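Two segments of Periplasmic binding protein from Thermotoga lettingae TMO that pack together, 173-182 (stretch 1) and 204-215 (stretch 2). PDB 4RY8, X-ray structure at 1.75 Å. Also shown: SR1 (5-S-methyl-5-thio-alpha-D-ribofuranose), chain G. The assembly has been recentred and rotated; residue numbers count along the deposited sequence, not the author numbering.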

# COMPACT_ATOMS: atom_id res chain seq x y z
N ILE C 173 7.89 -21.52 6.24
CA ILE C 173 9.21 -21.98 6.67
C ILE C 173 10.08 -20.80 6.94
O ILE C 173 9.78 -19.64 6.54
N GLY C 174 11.20 -21.08 7.59
CA GLY C 174 12.18 -20.07 7.86
C GLY C 174 12.52 -19.82 9.31
O GLY C 174 11.66 -19.85 10.21
N ALA C 175 13.81 -19.58 9.53
CA ALA C 175 14.36 -19.13 10.79
C ALA C 175 15.54 -18.24 10.49
O ALA C 175 16.23 -18.41 9.48
N VAL C 176 15.77 -17.28 11.38
CA VAL C 176 16.91 -16.38 11.27
C VAL C 176 18.03 -16.96 12.14
O VAL C 176 17.91 -16.99 13.35
N THR C 177 19.12 -17.41 11.52
CA THR C 177 20.07 -18.27 12.20
C THR C 177 21.50 -17.75 12.26
O THR C 177 22.29 -18.31 12.99
N GLY C 178 21.86 -16.75 11.46
CA GLY C 178 23.28 -16.51 11.21
C GLY C 178 23.84 -17.15 9.95
O GLY C 178 24.88 -16.73 9.44
N SER C 179 23.16 -18.17 9.44
CA SER C 179 23.45 -18.78 8.13
C SER C 179 22.10 -19.02 7.45
O SER C 179 21.74 -20.17 7.09
N THR C 180 21.33 -17.95 7.36
CA THR C 180 19.92 -18.04 7.00
C THR C 180 19.70 -18.52 5.58
O THR C 180 18.83 -19.36 5.37
N ALA C 181 20.43 -17.98 4.60
CA ALA C 181 20.30 -18.42 3.22
C ALA C 181 20.54 -19.91 3.07
O ALA C 181 19.70 -20.60 2.48
N ALA C 182 21.68 -20.40 3.59
CA ALA C 182 22.02 -21.83 3.61
C ALA C 182 21.00 -22.68 4.39
O ALA C 182 20.64 -23.80 3.96
N MET C 204 10.07 -13.05 2.66
CA MET C 204 9.99 -11.68 3.17
C MET C 204 11.36 -11.04 3.59
O MET C 204 11.39 -10.01 4.20
N TRP C 205 12.48 -11.68 3.26
CA TRP C 205 13.84 -11.07 3.39
C TRP C 205 14.70 -11.64 2.26
O TRP C 205 14.53 -12.81 1.96
N ASP C 206 15.59 -10.86 1.58
CA ASP C 206 16.33 -11.45 0.48
C ASP C 206 17.20 -12.65 0.85
O ASP C 206 17.46 -13.49 -0.00
N GLU C 207 17.64 -12.78 2.10
CA GLU C 207 18.40 -13.97 2.54
C GLU C 207 17.54 -15.26 2.53
O GLU C 207 18.04 -16.35 2.18
N PHE C 208 16.27 -15.13 2.85
CA PHE C 208 15.34 -16.25 2.75
C PHE C 208 15.17 -16.59 1.24
O PHE C 208 15.25 -17.73 0.82
N ALA C 209 14.95 -15.56 0.44
CA ALA C 209 14.75 -15.75 -1.02
C ALA C 209 15.93 -16.48 -1.67
O ALA C 209 15.74 -17.40 -2.44
N LYS C 210 17.16 -16.08 -1.33
CA LYS C 210 18.37 -16.63 -1.94
C LYS C 210 18.45 -18.11 -1.68
O LYS C 210 18.69 -18.89 -2.55
N GLY C 211 18.17 -18.51 -0.44
CA GLY C 211 18.11 -19.93 -0.14
C GLY C 211 17.10 -20.68 -0.93
O GLY C 211 17.39 -21.77 -1.45
N ALA C 212 15.90 -20.11 -1.04
CA ALA C 212 14.79 -20.73 -1.75
C ALA C 212 15.08 -20.93 -3.23
O ALA C 212 14.84 -22.01 -3.78
N VAL C 213 15.65 -19.90 -3.85
CA VAL C 213 15.99 -19.94 -5.27
C VAL C 213 17.06 -20.96 -5.57
O VAL C 213 16.98 -21.67 -6.57
N ARG C 214 18.10 -21.03 -4.72
CA ARG C 214 19.15 -21.99 -4.93
C ARG C 214 18.61 -23.42 -4.77
O ARG C 214 18.97 -24.29 -5.51
N ALA C 215 17.72 -23.64 -3.81
CA ALA C 215 17.08 -24.94 -3.66
C ALA C 215 16.33 -25.35 -4.94
O ALA C 215 16.48 -26.47 -5.43

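The two stretches meet most tightly where Ala181 faces Gly211, their CA atoms 4.3 Å apart. Gly211 suits this crossing because a CB there would point toward stretch 1 and lie 2.2 Å from Ala181 O, a clash. Without it, Gly211 CA comes to 3.1 Å from Ala181 O, a CA-H...O contact, and a second runs from Ala181 CA to Glu207 O at 3.2 Å. No conventional hydrogen bond joins the stretches directly. The small methyl of Ala181 fits as a knob among Glu207, Lys210, Gly211 and Arg214, with Ala181 CB 3.6 Å from Arg214 NH1. Arg214 (m, t, t at chi1 to chi3) reaches it with an extended chain.

Glu207 folds back instead, with chi1 and chi2 both m. This places its OE2 2.8 Å from Lys210 NZ in a salt bridge one helical turn on, while OE1 accepts from water 1 at 2.6 Å. The same water accepts from Ala181 N at 2.9 Å, so it links the carboxylate to the start of the other helix.

Thr180, chi1 m, points toward stretch 2. Its CG2 packs 3.5 Å from Phe208 CD1 and 3.6 Å from Trp205 CZ3, and its OG1, which also lies near the Trp205 ring, accepts from Thr177 N at 3.0 Å, tying down the preceding turn. Phe208 starts away from stretch 1, but chi1 m brings its ring back; Ala175 O lies at the ring edge, 3.8 Å from Phe208 CE1. Val176 (t) completes this apolar cluster, its CG2 4.0 Å from Trp205 CZ3 and 4.2 Å from Phe208 CZ.

Trp205, chi1 t, occupies the N-cap position and points toward stretch 1. Its broad indole suits two roles: CZ3 meets Val176 and Thr180, while SR1 C5 lies over one ring face and SR1 O3 approaches Trp205 CD1 at 3.3 Å.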

# COMPACT_ATOMS: atom_id res chain seq x y z
CB ILE C 173 9.86 -22.94 5.64
CG1 ILE C 173 10.12 -22.23 4.33
CG2 ILE C 173 9.01 -24.19 5.42
CD1 ILE C 173 10.71 -23.14 3.28
CB ALA C 175 14.79 -20.32 11.64
CB VAL C 176 16.55 -14.97 11.78
CG1 VAL C 176 17.78 -14.06 11.79
CG2 VAL C 176 15.43 -14.38 10.94
CB THR C 177 20.17 -19.63 11.49
OG1 THR C 177 20.63 -19.42 10.14
CG2 THR C 177 18.82 -20.34 11.49
CB SER C 179 24.16 -20.11 8.32
OG SER C 179 25.27 -19.92 9.13
CB THR C 180 19.22 -16.68 7.26
OG1 THR C 180 19.12 -16.43 8.68
CG2 THR C 180 17.85 -16.65 6.66
CB ALA C 181 21.27 -17.63 2.28
CB ALA C 182 23.44 -22.05 4.17
CB MET C 204 8.94 -11.67 4.31
CG MET C 204 7.46 -11.83 3.85
SD MET C 204 7.00 -10.69 2.46
CE MET C 204 5.22 -10.78 2.57
CB TRP C 205 14.39 -11.44 4.80
CG TRP C 205 15.82 -11.10 5.10
CD1 TRP C 205 16.58 -10.10 4.56
CD2 TRP C 205 16.64 -11.74 6.05
NE1 TRP C 205 17.83 -10.09 5.10
CE2 TRP C 205 17.89 -11.10 6.03
CE3 TRP C 205 16.44 -12.81 6.92
CZ2 TRP C 205 18.95 -11.51 6.84
CZ3 TRP C 205 17.47 -13.21 7.71
CH2 TRP C 205 18.70 -12.57 7.70
CB ASP C 206 17.13 -10.41 -0.41
CG ASP C 206 18.21 -9.64 0.35
OD1 ASP C 206 18.36 -9.78 1.58
OD2 ASP C 206 18.98 -8.87 -0.31
CB GLU C 207 19.04 -13.73 3.90
CG GLU C 207 20.14 -12.68 3.88
CD GLU C 207 21.29 -13.05 2.97
OE1 GLU C 207 21.85 -14.17 3.08
OE2 GLU C 207 21.68 -12.20 2.15
CB PHE C 208 13.95 -15.87 3.27
CG PHE C 208 13.82 -15.71 4.78
CD1 PHE C 208 14.49 -16.52 5.70
CD2 PHE C 208 12.88 -14.83 5.25
CE1 PHE C 208 14.28 -16.32 7.05
CE2 PHE C 208 12.65 -14.65 6.60
CZ PHE C 208 13.35 -15.41 7.49
CB ALA C 209 14.51 -14.40 -1.70
CB LYS C 210 19.62 -15.93 -1.37
CG LYS C 210 19.56 -14.41 -1.46
CD LYS C 210 20.53 -13.79 -2.43
CE LYS C 210 21.89 -13.60 -1.80
NZ LYS C 210 21.94 -12.81 -0.54
CB ALA C 212 13.52 -19.91 -1.57
CB VAL C 213 16.44 -18.54 -5.76
CG1 VAL C 213 16.96 -18.58 -7.20
CG2 VAL C 213 15.28 -17.56 -5.65
CB ARG C 214 20.30 -21.75 -3.98
CG ARG C 214 20.98 -20.43 -4.14
CD ARG C 214 22.04 -20.26 -3.09
NE ARG C 214 22.61 -18.93 -3.23
CZ ARG C 214 22.92 -18.11 -2.23
NH1 ARG C 214 22.71 -18.45 -0.95
NH2 ARG C 214 23.42 -16.92 -2.52
CB ALA C 215 16.13 -24.92 -2.47
CS SR1 G . 15.67 -10.35 10.05
S SR1 G . 14.74 -8.88 9.67
C5 SR1 G . 15.30 -8.79 7.95
C4 SR1 G . 14.69 -7.59 7.23
O4 SR1 G . 15.07 -6.47 7.96
C1 SR1 G . 15.46 -5.38 7.10
O1 SR1 G . 14.56 -4.35 7.30
C2 SR1 G . 15.42 -5.85 5.65
O2 SR1 G . 14.42 -5.24 4.78
C3 SR1 G . 15.19 -7.34 5.81
O3 SR1 G . 14.25 -7.81 4.86
O HOH W 1 22.34 -15.88 4.97